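Superoxide dismutase [Mn/Fe] (Porphyromonas gingivalis, PDB 1UES) catalyses the dismutation of superoxide radicals into oxygen and hydrogen peroxide, using one manganese or iron ion per subunit of a homodimer. Local coordinates at residues I97-F111 / V124-I136. The protein carries 1 engineered substitution. Sequence-based numbering, arbitrary orientation.
Sequences IDKQFGSFEKFKEEF and VWLASDANGKLSI
F111 lays one ring face on V124. V124 CG2 sits 3.8 Å from the ring centroid of F111, nearly on the ring normal, a CH-pi contact. The edge of the same ring points at strand backbone: F111 CE2 is 3.5 Å from L126 N. I136 CD1 also meets this edge, 3.8 Å from F111 CD2. The F111 CG lies anti to the backbone N (chi1 -154°), and this swings the ring from the helix flank toward the sheet.

I136 CD1 is shared by three rings. It lies 3.7 Å from F101 CE1 and also touches F107. F107 in turn places CE1 3.7 Å from L126 CD1. At the other end, L134 packs against helix 97-101, with its CD1 3.8 Å from I97 CG1 and its CB against the F101 ring.

Within segment 97-111, F107 CD1 stands over the centre of the F101 ring. Farther out, F156 meets F111 edge-to-face, and A114 touches both V124 and I136. D129 shapes the turn between the strands. N131 N to D129 OD1 closes an Asx turn; K133 N reaches the same oxygen from the opposite face of the carboxylate. Residues D129 to G132 form a type I turn.

Apolar side chains make up most of the interface. It seats two consecutive helices on one face of the antiparallel sheet, as in the alpha/beta C-terminal domain of iron/manganese superoxide dismutases.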
ATOM      1  N   ILE A  97     -21.927  17.771  11.082  1.00 35.89           N
ATOM      2  CA  ILE A  97     -21.262  16.622  11.691  1.00 36.02           C
ATOM      3  C   ILE A  97     -22.023  16.202  12.960  1.00 36.31           C
ATOM      4  O   ILE A  97     -22.235  15.012  13.201  1.00 36.26           O
ATOM      5  CB  ILE A  97     -19.785  16.972  12.050  1.00 35.81           C
ATOM      6  CG1 ILE A  97     -18.922  16.921  10.784  1.00 35.54           C
ATOM      7  CG2 ILE A  97     -19.234  16.000  13.105  1.00 35.68           C
ATOM      8  CD1 ILE A  97     -17.547  17.508  10.961  1.00 35.37           C
ATOM      9  N   ASP A  98     -22.421  17.184  13.771  1.00 36.63           N
ATOM     10  CA  ASP A  98     -23.156  16.904  15.007  1.00 37.02           C
ATOM     11  C   ASP A  98     -24.495  16.256  14.671  1.00 37.13           C
ATOM     12  O   ASP A  98     -24.856  15.211  15.225  1.00 37.63           O
ATOM     13  CB  ASP A  98     -23.419  18.200  15.780  1.00 37.33           C
ATOM     14  CG  ASP A  98     -22.329  18.526  16.792  1.00 37.65           C
ATOM     15  OD1 ASP A  98     -22.485  19.544  17.512  1.00 37.85           O
ATOM     16  OD2 ASP A  98     -21.323  17.773  16.884  1.00 37.81           O
ATOM     17  N   LYS A  99     -25.232  16.863  13.752  1.00 37.17           N
ATOM     18  CA  LYS A  99     -26.532  16.319  13.382  1.00 37.12           C
ATOM     19  C   LYS A  99     -26.432  14.946  12.739  1.00 37.02           C
ATOM     20  O   LYS A  99     -27.197  14.041  13.069  1.00 37.05           O
ATOM     21  CB  LYS A  99     -27.283  17.267  12.433  1.00 37.34           C
ATOM     22  CG  LYS A  99     -28.769  16.890  12.243  1.00 37.72           C
ATOM     23  CD  LYS A  99     -29.533  17.825  11.306  1.00 38.12           C
ATOM     24  CE  LYS A  99     -30.966  17.316  11.117  1.00 38.29           C
ATOM     25  NZ  LYS A  99     -31.529  17.561   9.741  1.00 38.77           N
ATOM     26  N   GLN A 100     -25.467  14.766  11.844  1.00 36.73           N
ATOM     27  CA  GLN A 100     -25.362  13.496  11.132  1.00 36.41           C
ATOM     28  C   GLN A 100     -24.573  12.370  11.790  1.00 36.24           C
ATOM     29  O   GLN A 100     -24.791  11.199  11.457  1.00 36.43           O
ATOM     30  CB  GLN A 100     -24.855  13.767   9.704  1.00 36.31           C
ATOM     31  CG  GLN A 100     -25.649  14.880   9.009  1.00 36.13           C
ATOM     32  CD  GLN A 100     -25.243  15.128   7.565  1.00 36.05           C
ATOM     33  OE1 GLN A 100     -25.267  16.264   7.091  1.00 36.26           O
ATOM     34  NE2 GLN A 100     -24.883  14.078   6.862  1.00 35.65           N
ATOM     35  N   PHE A 101     -23.676  12.694  12.723  1.00 36.02           N
ATOM     36  CA  PHE A 101     -22.893  11.657  13.392  1.00 35.81           C
ATOM     37  C   PHE A 101     -23.126  11.668  14.903  1.00 35.72           C
ATOM     38  O   PHE A 101     -22.645  10.784  15.619  1.00 35.85           O
ATOM     39  CB  PHE A 101     -21.386  11.824  13.119  1.00 35.74           C
ATOM     40  CG  PHE A 101     -20.984  11.516  11.698  1.00 35.56           C
ATOM     41  CD1 PHE A 101     -20.744  10.204  11.296  1.00 35.36           C
ATOM     42  CD2 PHE A 101     -20.854  12.543  10.764  1.00 35.50           C
ATOM     43  CE1 PHE A 101     -20.383   9.915   9.974  1.00 35.39           C
ATOM     44  CE2 PHE A 101     -20.492  12.264   9.438  1.00 35.56           C
ATOM     45  CZ  PHE A 101     -20.257  10.946   9.045  1.00 35.44           C
ATOM     46  N   GLY A 102     -23.860  12.669  15.376  1.00 35.40           N
ATOM     47  CA  GLY A 102     -24.138  12.783  16.791  1.00 34.83           C
ATOM     48  C   GLY A 102     -23.266  13.820  17.463  1.00 34.57           C
ATOM     49  O   GLY A 102     -23.771  14.766  18.078  1.00 34.47           O
ATOM     50  N   SER A 103     -21.956  13.659  17.313  1.00 34.03           N
ATOM     51  CA  SER A 103     -20.987  14.555  17.914  1.00 33.78           C
ATOM     52  C   SER A 103     -19.698  14.477  17.131  1.00 33.64           C
ATOM     53  O   SER A 103     -19.506  13.567  16.330  1.00 33.64           O
ATOM     54  CB  SER A 103     -20.688  14.136  19.354  1.00 33.79           C
ATOM     55  OG  SER A 103     -20.085  12.845  19.418  1.00 33.81           O
ATOM     56  N   PHE A 104     -18.810  15.429  17.372  1.00 33.63           N
ATOM     57  CA  PHE A 104     -17.530  15.408  16.700  1.00 33.44           C
ATOM     58  C   PHE A 104     -16.740  14.172  17.158  1.00 33.49           C
ATOM     59  O   PHE A 104     -16.093  13.498  16.349  1.00 33.20           O
ATOM     60  CB  PHE A 104     -16.753  16.678  17.030  1.00 33.54           C
ATOM     61  CG  PHE A 104     -15.402  16.749  16.378  1.00 33.45           C
ATOM     62  CD1 PHE A 104     -15.236  16.401  15.038  1.00 33.35           C
ATOM     63  CD2 PHE A 104     -14.301  17.175  17.099  1.00 33.35           C
ATOM     64  CE1 PHE A 104     -13.980  16.483  14.433  1.00 33.43           C
ATOM     65  CE2 PHE A 104     -13.042  17.262  16.506  1.00 33.48           C
ATOM     66  CZ  PHE A 104     -12.885  16.915  15.174  1.00 33.36           C
ATOM     67  N   GLU A 105     -16.791  13.867  18.456  1.00 33.68           N
ATOM     68  CA  GLU A 105     -16.058  12.715  18.993  1.00 33.66           C
ATOM     69  C   GLU A 105     -16.466  11.410  18.355  1.00 33.20           C
ATOM     70  O   GLU A 105     -15.615  10.584  18.010  1.00 32.73           O
ATOM     71  CB  GLU A 105     -16.248  12.614  20.505  1.00 34.44           C
ATOM     72  CG  GLU A 105     -15.447  13.630  21.274  1.00 35.50           C
ATOM     73  CD  GLU A 105     -13.956  13.549  20.990  1.00 36.28           C
ATOM     74  OE1 GLU A 105     -13.374  12.451  21.137  1.00 36.92           O
ATOM     75  OE2 GLU A 105     -13.359  14.585  20.618  1.00 37.03           O
ATOM     76  N   LYS A 106     -17.772  11.214  18.210  1.00 32.79           N
ATOM     77  CA  LYS A 106     -18.289  10.010  17.588  1.00 32.38           C
ATOM     78  C   LYS A 106     -17.846   9.965  16.122  1.00 31.82           C
ATOM     79  O   LYS A 106     -17.525   8.906  15.598  1.00 31.75           O
ATOM     80  CB  LYS A 106     -19.814   9.985  17.656  1.00 32.92           C
ATOM     81  CG  LYS A 106     -20.424   8.632  17.350  1.00 33.87           C
ATOM     82  CD  LYS A 106     -19.931   7.577  18.340  1.00 34.69           C
ATOM     83  CE  LYS A 106     -20.524   6.201  18.056  1.00 35.27           C
ATOM     84  NZ  LYS A 106     -20.867   6.001  16.616  1.00 36.12           N
ATOM     85  N   PHE A 107     -17.834  11.120  15.464  1.00 31.07           N
ATOM     86  CA  PHE A 107     -17.417  11.168  14.076  1.00 30.43           C
ATOM     87  C   PHE A 107     -15.963  10.718  13.957  1.00 30.36           C
ATOM     88  O   PHE A 107     -15.624   9.904  13.091  1.00 30.17           O
ATOM     89  CB  PHE A 107     -17.532  12.583  13.513  1.00 29.73           C
ATOM     90  CG  PHE A 107     -16.755  12.777  12.236  1.00 29.08           C
ATOM     91  CD1 PHE A 107     -17.119  12.095  11.081  1.00 28.82           C
ATOM     92  CD2 PHE A 107     -15.636  13.604  12.199  1.00 28.93           C
ATOM     93  CE1 PHE A 107     -16.380  12.226   9.905  1.00 28.49           C
ATOM     94  CE2 PHE A 107     -14.896  13.734  11.025  1.00 28.34           C
ATOM     95  CZ  PHE A 107     -15.278  13.041   9.880  1.00 28.41           C
ATOM     96  N   LYS A 108     -15.108  11.237  14.832  1.00 30.80           N
ATOM     97  CA  LYS A 108     -13.695  10.876  14.767  1.00 31.15           C
ATOM     98  C   LYS A 108     -13.547   9.378  14.949  1.00 31.23           C
ATOM     99  O   LYS A 108     -12.755   8.731  14.257  1.00 31.18           O
ATOM    100  CB  LYS A 108     -12.897  11.606  15.839  1.00 31.75           C
ATOM    101  CG  LYS A 108     -12.853  13.108  15.642  1.00 32.64           C
ATOM    102  CD  LYS A 108     -12.647  13.780  16.981  1.00 33.51           C
ATOM    103  CE  LYS A 108     -11.194  13.852  17.324  1.00 33.99           C
ATOM    104  NZ  LYS A 108     -11.022  14.401  18.699  1.00 34.43           N
ATOM    105  N   GLU A 109     -14.316   8.823  15.876  1.00 31.43           N
ATOM    106  CA  GLU A 109     -14.250   7.389  16.113  1.00 31.42           C
ATOM    107  C   GLU A 109     -14.574   6.609  14.833  1.00 30.79           C
ATOM    108  O   GLU A 109     -13.848   5.693  14.467  1.00 30.62           O
ATOM    109  CB  GLU A 109     -15.201   7.003  17.264  1.00 32.52           C
ATOM    110  CG  GLU A 109     -16.350   6.078  16.859  1.00 34.61           C
ATOM    111  CD  GLU A 109     -16.884   5.207  18.009  1.00 35.53           C
ATOM    112  OE1 GLU A 109     -17.924   4.543  17.797  1.00 36.52           O
ATOM    113  OE2 GLU A 109     -16.280   5.182  19.113  1.00 36.38           O
ATOM    114  N   GLU A 110     -15.647   6.976  14.139  1.00 30.28           N
ATOM    115  CA  GLU A 110     -16.032   6.266  12.924  1.00 29.88           C
ATOM    116  C   GLU A 110     -15.046   6.469  11.796  1.00 28.92           C
ATOM    117  O   GLU A 110     -14.752   5.535  11.047  1.00 28.60           O
ATOM    118  CB  GLU A 110     -17.423   6.693  12.455  1.00 30.81           C
ATOM    119  CG  GLU A 110     -18.489   6.454  13.506  1.00 32.33           C
ATOM    120  CD  GLU A 110     -19.855   6.915  13.066  1.00 33.20           C
ATOM    121  OE1 GLU A 110     -20.176   6.794  11.859  1.00 34.04           O
ATOM    122  OE2 GLU A 110     -20.616   7.399  13.930  1.00 34.19           O
ATOM    123  N   PHE A 111     -14.533   7.687  11.683  1.00 27.95           N
ATOM    124  CA  PHE A 111     -13.570   8.004  10.631  1.00 27.16           C
ATOM    125  C   PHE A 111     -12.280   7.202  10.858  1.00 26.94           C
ATOM    126  O   PHE A 111     -11.762   6.536   9.937  1.00 26.50           O
ATOM    127  CB  PHE A 111     -13.309   9.521  10.642  1.00 26.39           C
ATOM    128  CG  PHE A 111     -12.866  10.078   9.305  1.00 25.73           C
ATOM    129  CD1 PHE A 111     -11.549  10.471   9.109  1.00 25.27           C
ATOM    130  CD2 PHE A 111     -13.770  10.215   8.254  1.00 25.35           C
ATOM    131  CE1 PHE A 111     -11.133  11.002   7.867  1.00 25.08           C
ATOM    132  CE2 PHE A 111     -13.369  10.742   7.003  1.00 25.27           C
ATOM    133  CZ  PHE A 111     -12.046  11.138   6.812  1.00 24.68           C
ATOM    134  N   VAL A 124      -9.229   7.493   3.437  1.00 21.47           N
ATOM    135  CA  VAL A 124     -10.553   7.529   4.052  1.00 21.76           C
ATOM    136  C   VAL A 124     -10.955   9.000   3.764  1.00 22.11           C
ATOM    137  O   VAL A 124     -10.154   9.932   3.930  1.00 21.87           O
ATOM    138  CB  VAL A 124     -10.533   7.196   5.569  1.00 22.51           C
ATOM    139  CG1 VAL A 124      -9.502   8.000   6.281  1.00 23.22           C
ATOM    140  CG2 VAL A 124     -11.921   7.418   6.161  1.00 22.96           C
ATOM    141  N   TRP A 125     -12.163   9.172   3.253  1.00 22.17           N
ATOM    142  CA  TRP A 125     -12.659  10.487   2.868  1.00 23.35           C
ATOM    143  C   TRP A 125     -13.953  10.888   3.570  1.00 24.20           C
ATOM    144  O   TRP A 125     -14.821  10.047   3.809  1.00 24.88           O
ATOM    145  CB  TRP A 125     -12.927  10.473   1.349  1.00 23.13           C
ATOM    146  CG  TRP A 125     -11.779  10.930   0.493  1.00 22.88           C
ATOM    147  CD1 TRP A 125     -10.959  10.154  -0.294  1.00 23.10           C
ATOM    148  CD2 TRP A 125     -11.339  12.276   0.327  1.00 23.31           C
ATOM    149  NE1 TRP A 125     -10.028  10.961  -0.943  1.00 23.18           N
ATOM    150  CE2 TRP A 125     -10.241  12.261  -0.576  1.00 23.13           C
ATOM    151  CE3 TRP A 125     -11.762  13.500   0.854  1.00 23.21           C
ATOM    152  CZ2 TRP A 125      -9.564  13.430  -0.955  1.00 23.69           C
ATOM    153  CZ3 TRP A 125     -11.086  14.665   0.482  1.00 23.65           C
ATOM    154  CH2 TRP A 125      -9.997  14.621  -0.416  1.00 23.40           C
ATOM    155  N   LEU A 126     -14.056  12.163   3.923  1.00 24.90           N
ATOM    156  CA  LEU A 126     -15.289  12.707   4.457  1.00 25.31           C
ATOM    157  C   LEU A 126     -15.759  13.442   3.193  1.00 25.59           C
ATOM    158  O   LEU A 126     -15.011  14.222   2.607  1.00 24.97           O
ATOM    159  CB  LEU A 126     -15.058  13.697   5.584  1.00 25.74           C
ATOM    160  CG  LEU A 126     -16.340  14.457   5.961  1.00 25.68           C
ATOM    161  CD1 LEU A 126     -17.386  13.486   6.531  1.00 25.94           C
ATOM    162  CD2 LEU A 126     -16.006  15.536   6.948  1.00 26.08           C
ATOM    163  N   ALA A 127     -16.965  13.134   2.730  1.00 25.80           N
ATOM    164  CA  ALA A 127     -17.476  13.762   1.521  1.00 26.62           C
ATOM    165  C   ALA A 127     -18.916  14.260   1.721  1.00 27.05           C
ATOM    166  O   ALA A 127     -19.597  13.849   2.657  1.00 27.32           O
ATOM    167  CB  ALA A 127     -17.425  12.763   0.366  1.00 26.88           C
ATOM    168  N   SER A 128     -19.361  15.189   0.877  1.00 27.63           N
ATOM    169  CA  SER A 128     -20.739  15.675   0.980  1.00 28.01           C
ATOM    170  C   SER A 128     -21.406  15.608  -0.400  1.00 28.31           C
ATOM    171  O   SER A 128     -20.715  15.598  -1.433  1.00 27.98           O
ATOM    172  CB  SER A 128     -20.783  17.124   1.491  1.00 28.47           C
ATOM    173  OG  SER A 128     -20.091  18.016   0.634  1.00 29.09           O
ATOM    174  N   ASP A 129     -22.732  15.509  -0.427  1.00 28.60           N
ATOM    175  CA  ASP A 129     -23.432  15.526  -1.701  1.00 29.28           C
ATOM    176  C   ASP A 129     -23.907  16.970  -1.885  1.00 29.61           C
ATOM    177  O   ASP A 129     -23.531  17.845  -1.098  1.00 29.80           O
ATOM    178  CB  ASP A 129     -24.599  14.500  -1.764  1.00 29.65           C
ATOM    179  CG  ASP A 129     -25.761  14.816  -0.813  1.00 30.24           C
ATOM    180  OD1 ASP A 129     -25.804  15.910  -0.228  1.00 30.31           O
ATOM    181  OD2 ASP A 129     -26.659  13.937  -0.658  1.00 30.79           O
ATOM    182  N   ALA A 130     -24.688  17.238  -2.924  1.00 29.93           N
ATOM    183  CA  ALA A 130     -25.140  18.610  -3.184  1.00 30.62           C
ATOM    184  C   ALA A 130     -26.077  19.154  -2.107  1.00 31.06           C
ATOM    185  O   ALA A 130     -26.310  20.365  -2.033  1.00 31.57           O
ATOM    186  CB  ALA A 130     -25.819  18.690  -4.567  1.00 30.69           C
ATOM    187  N   ASN A 131     -26.635  18.280  -1.275  1.00 31.53           N
ATOM    188  CA  ASN A 131     -27.535  18.740  -0.220  1.00 32.01           C
ATOM    189  C   ASN A 131     -26.861  18.831   1.142  1.00 31.81           C
ATOM    190  O   ASN A 131     -27.533  19.061   2.152  1.00 32.18           O
ATOM    191  CB  ASN A 131     -28.760  17.823  -0.109  1.00 32.97           C
ATOM    192  CG  ASN A 131     -29.385  17.523  -1.451  1.00 34.02           C
ATOM    193  OD1 ASN A 131     -29.500  16.353  -1.850  1.00 35.04           O
ATOM    194  ND2 ASN A 131     -29.788  18.573  -2.170  1.00 34.27           N
ATOM    195  N   GLY A 132     -25.546  18.641   1.171  1.00 31.49           N
ATOM    196  CA  GLY A 132     -24.814  18.713   2.421  1.00 30.89           C
ATOM    197  C   GLY A 132     -24.780  17.416   3.211  1.00 30.81           C
ATOM    198  O   GLY A 132     -24.259  17.397   4.316  1.00 30.99           O
ATOM    199  N   LYS A 133     -25.330  16.337   2.668  1.00 30.40           N
ATOM    200  CA  LYS A 133     -25.321  15.074   3.399  1.00 30.46           C
ATOM    201  C   LYS A 133     -23.891  14.564   3.395  1.00 29.94           C
ATOM    202  O   LYS A 133     -23.248  14.536   2.344  1.00 29.90           O
ATOM    203  CB  LYS A 133     -26.236  14.045   2.748  1.00 31.12           C
ATOM    204  CG  LYS A 133     -26.375  12.782   3.613  1.00 32.28           C
ATOM    205  CD  LYS A 133     -26.668  11.555   2.785  1.00 33.35           C
ATOM    206  CE  LYS A 133     -27.644  10.622   3.510  1.00 33.81           C
ATOM    207  NZ  LYS A 133     -28.329  11.344   4.616  1.00 34.76           N
ATOM    208  N   LEU A 134     -23.413  14.166   4.572  1.00 29.40           N
ATOM    209  CA  LEU A 134     -22.050  13.700   4.736  1.00 28.79           C
ATOM    210  C   LEU A 134     -21.958  12.194   4.705  1.00 28.70           C
ATOM    211  O   LEU A 134     -22.879  11.488   5.133  1.00 28.75           O
ATOM    212  CB  LEU A 134     -21.481  14.188   6.074  1.00 28.59           C
ATOM    213  CG  LEU A 134     -21.497  15.691   6.365  1.00 28.37           C
ATOM    214  CD1 LEU A 134     -21.158  15.940   7.853  1.00 28.60           C
ATOM    215  CD2 LEU A 134     -20.467  16.394   5.450  1.00 28.30           C
ATOM    216  N   SER A 135     -20.827  11.707   4.217  1.00 28.14           N
ATOM    217  CA  SER A 135     -20.577  10.278   4.176  1.00 28.08           C
ATOM    218  C   SER A 135     -19.107  10.032   4.384  1.00 27.96           C
ATOM    219  O   SER A 135     -18.276  10.883   4.075  1.00 27.50           O
ATOM    220  CB  SER A 135     -20.981   9.679   2.827  1.00 28.09           C
ATOM    221  OG  SER A 135     -20.259  10.259   1.743  1.00 28.24           O
ATOM    222  N   ILE A 136     -18.791   8.867   4.928  1.00 27.98           N
ATOM    223  CA  ILE A 136     -17.396   8.490   5.097  1.00 28.03           C
ATOM    224  C   ILE A 136     -17.190   7.484   3.974  1.00 28.50           C
ATOM    225  O   ILE A 136     -17.916   6.492   3.871  1.00 28.43           O
ATOM    226  CB  ILE A 136     -17.147   7.845   6.460  1.00 27.69           C
ATOM    227  CG1 ILE A 136     -17.423   8.882   7.555  1.00 27.31           C
ATOM    228  CG2 ILE A 136     -15.731   7.263   6.504  1.00 27.11           C
ATOM    229  CD1 ILE A 136     -17.087   8.458   8.939  1.00 27.70           C
TER